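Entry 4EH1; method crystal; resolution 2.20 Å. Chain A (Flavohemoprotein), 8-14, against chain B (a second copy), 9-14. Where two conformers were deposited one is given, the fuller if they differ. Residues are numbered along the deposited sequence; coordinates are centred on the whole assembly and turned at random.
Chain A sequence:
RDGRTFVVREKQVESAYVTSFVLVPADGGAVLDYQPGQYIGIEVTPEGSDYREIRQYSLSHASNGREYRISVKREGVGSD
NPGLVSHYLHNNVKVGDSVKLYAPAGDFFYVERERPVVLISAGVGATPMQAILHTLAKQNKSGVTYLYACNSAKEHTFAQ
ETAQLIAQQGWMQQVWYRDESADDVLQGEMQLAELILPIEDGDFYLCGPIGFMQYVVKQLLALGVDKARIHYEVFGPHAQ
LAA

Chain A 8-14: VREKQVE
Chain B, residues 9-14: REKQVE

Two copies of one flavohemoprotein strand, residues 8-13 in chain A and 9-13 in chain B, each strand beginning earlier in its chain, cross at 114° between their N-to-C directions, their axes approaching to 4.5 Å. The strands share a single beta bridge, A:Gln12 with B:Gln12, whose CA atoms lie 4.5 Å apart; the contact buries 465 Å² in total.

Chain B enters at B:Arg9 (phi/psi -95/-29), a local departure from the extended backbone of residues 10-13. Its CA-to-CB bond points away from chain A, and its t, t, p side chain leaves NH1 2.5 Å from OE2 of B:Glu10, a salt bridge within the strand. A:Arg9 (-88/-30) repeats the arrangement, with NH2 2.9 Å from OE1 of A:Glu10; the long arginine can reach the carboxylate of the next residue.

The CA-to-CB bond of B:Glu10 (-146/151; chi1 m, chi2 t) points sideways. Its CB lies 3.8 Å from OE1 of A:Gln12, a packing contact. A:Glu10 has chi1 -127° and chi2 100°, and its CG comes 3.5 Å from OE1 of B:Gln12.

B:Lys11 (-142/101) is bonded through its backbone. Its N donates to A:Gln12 OE1 at 3.1 Å, and its O accepts from A:Val13 N at 2.8 Å. B:Lys11 O also lies 3.2 Å from A:Gln12 CA, a CA-H...O contact. The side chain is all t, and its CG packs 3.7 Å from CB of A:Val13; lysine suits this place because its methylenes cover the valine while NZ is hydrogen-bonded elsewhere in the structure.

B:Gln12 (-105/133) sits at the bridge. With chi1 -110°, chi2 -97° and chi3 163°, it starts sideways but its end comes nearer, so that OE1 accepts a weak bond from A:Lys11 N at 3.3 Å, nearly straight at 170°. A:Gln12 OE1 (-109/137; m, m, chi3 -43°) accepts from B:Lys11 N in the reciprocal bond, 3.1 Å and 159°, not weak, from a different rotamer. Glutamine can extend an amide oxygen to a backbone NH of the partner strand. B:Gln12 CA also makes a CA-H...O contact of 3.3 Å with A:Lys11 O.

The CA-to-CB bond of B:Val13 (-79/124, t) points toward chain A. Its N donates to A:Lys11 O at 2.9 Å, completing the backbone pair around the bridge, and its CB packs 3.7 Å from CD of the all-t A:Lys11 (-137/96). Its CG2 meets CG2 of A:Val13 (-77/123, t) at 3.6 Å: compact, branched valines suit this close apolar meeting.

At B:Glu14 (-98/-39; m, m) the strand has ended, and the side chain starts away from chain A.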

# COMPACT_ATOMS: atom_id res chain seq x y z
N VAL A 8 -9.32 -8.58 3.27
CA VAL A 8 -8.21 -7.65 3.31
C VAL A 8 -8.68 -6.38 4.03
O VAL A 8 -9.57 -5.67 3.53
CB VAL A 8 -7.75 -7.26 1.89
CG1 VAL A 8 -6.59 -6.27 1.95
CG2 VAL A 8 -7.39 -8.51 1.07
N ARG A 9 -8.11 -6.11 5.20
CA ARG A 9 -8.39 -4.85 5.91
C ARG A 9 -7.43 -3.73 5.46
O ARG A 9 -7.79 -2.55 5.46
CB ARG A 9 -8.24 -5.06 7.41
CG ARG A 9 -8.78 -3.90 8.25
CD ARG A 9 -8.71 -4.15 9.77
NE ARG A 9 -7.34 -4.12 10.29
CZ ARG A 9 -6.66 -3.01 10.55
NH1 ARG A 9 -7.22 -1.82 10.33
NH2 ARG A 9 -5.41 -3.08 11.02
N GLU A 10 -6.22 -4.12 5.07
CA GLU A 10 -5.15 -3.16 4.76
C GLU A 10 -4.25 -3.74 3.70
O GLU A 10 -3.98 -4.94 3.73
CB GLU A 10 -4.27 -2.96 5.98
CG GLU A 10 -4.11 -1.55 6.35
CD GLU A 10 -5.02 -1.21 7.48
OE1 GLU A 10 -4.73 -1.68 8.60
OE2 GLU A 10 -6.01 -0.50 7.25
N LYS A 11 -3.76 -2.86 2.82
CA LYS A 11 -2.85 -3.21 1.74
C LYS A 11 -1.76 -2.14 1.68
O LYS A 11 -1.95 -1.07 1.13
CB LYS A 11 -3.63 -3.25 0.42
CG LYS A 11 -2.94 -4.02 -0.68
CD LYS A 11 -3.82 -4.17 -1.93
CE LYS A 11 -3.00 -4.80 -3.07
NZ LYS A 11 -3.81 -4.94 -4.29
N GLN A 12 -0.62 -2.42 2.31
CA GLN A 12 0.44 -1.43 2.42
C GLN A 12 1.63 -1.81 1.54
O GLN A 12 2.04 -2.97 1.50
CB GLN A 12 0.92 -1.29 3.87
CG GLN A 12 -0.11 -0.69 4.83
CD GLN A 12 -0.11 0.83 4.85
OE1 GLN A 12 0.94 1.49 4.86
NE2 GLN A 12 -1.31 1.40 4.86
N VAL A 13 2.17 -0.82 0.85
CA VAL A 13 3.38 -1.02 0.07
C VAL A 13 4.56 -1.04 1.00
O VAL A 13 4.78 -0.11 1.74
CB VAL A 13 3.56 0.08 -0.98
CG1 VAL A 13 4.85 -0.14 -1.79
CG2 VAL A 13 2.36 0.10 -1.89
N GLU A 14 5.32 -2.13 0.97
CA GLU A 14 6.51 -2.20 1.80
C GLU A 14 7.77 -1.79 1.05
O GLU A 14 8.67 -1.24 1.65
CB GLU A 14 6.70 -3.62 2.35
CG GLU A 14 5.55 -4.13 3.17
CD GLU A 14 5.37 -3.34 4.49
OE1 GLU A 14 6.17 -2.40 4.76
OE2 GLU A 14 4.45 -3.68 5.27
N ARG B 9 4.14 8.41 6.16
CA ARG B 9 3.86 7.57 7.33
C ARG B 9 3.15 6.29 6.87
O ARG B 9 3.24 5.26 7.53
CB ARG B 9 3.00 8.33 8.35
CG ARG B 9 2.74 7.56 9.64
CD ARG B 9 2.00 8.35 10.73
NE ARG B 9 0.64 8.74 10.33
CZ ARG B 9 -0.45 7.98 10.48
NH1 ARG B 9 -0.35 6.78 11.04
NH2 ARG B 9 -1.64 8.43 10.08
N GLU B 10 2.41 6.36 5.76
CA GLU B 10 1.68 5.16 5.30
C GLU B 10 1.67 5.18 3.79
O GLU B 10 1.68 6.25 3.20
CB GLU B 10 0.24 5.13 5.85
CG GLU B 10 0.15 5.04 7.37
CD GLU B 10 -1.27 5.24 7.92
OE1 GLU B 10 -2.25 5.14 7.14
OE2 GLU B 10 -1.42 5.50 9.14
N LYS B 11 1.62 4.01 3.17
CA LYS B 11 1.54 3.95 1.73
C LYS B 11 0.60 2.78 1.43
O LYS B 11 0.96 1.60 1.55
CB LYS B 11 2.95 3.82 1.14
CG LYS B 11 3.02 3.64 -0.36
CD LYS B 11 4.49 3.79 -0.81
CE LYS B 11 4.69 3.56 -2.31
NZ LYS B 11 6.16 3.50 -2.67
N GLN B 12 -0.64 3.15 1.11
CA GLN B 12 -1.75 2.23 0.93
C GLN B 12 -2.04 2.08 -0.55
O GLN B 12 -2.14 3.08 -1.26
CB GLN B 12 -3.01 2.81 1.59
CG GLN B 12 -3.49 2.10 2.84
CD GLN B 12 -4.61 1.09 2.59
OE1 GLN B 12 -4.88 0.23 3.44
NE2 GLN B 12 -5.28 1.20 1.42
N VAL B 13 -2.20 0.85 -1.01
CA VAL B 13 -2.70 0.60 -2.35
C VAL B 13 -4.22 0.77 -2.38
O VAL B 13 -4.94 0.12 -1.62
CB VAL B 13 -2.37 -0.84 -2.81
CG1 VAL B 13 -2.87 -1.09 -4.26
CG2 VAL B 13 -0.89 -1.10 -2.68
N GLU B 14 -4.70 1.64 -3.26
CA GLU B 14 -6.14 1.85 -3.36
C GLU B 14 -6.70 1.04 -4.49
O GLU B 14 -7.78 0.49 -4.38
CB GLU B 14 -6.48 3.32 -3.58
CG GLU B 14 -5.89 4.23 -2.52
CD GLU B 14 -6.54 4.05 -1.15
OE1 GLU B 14 -7.52 3.27 -1.06
OE2 GLU B 14 -6.10 4.71 -0.17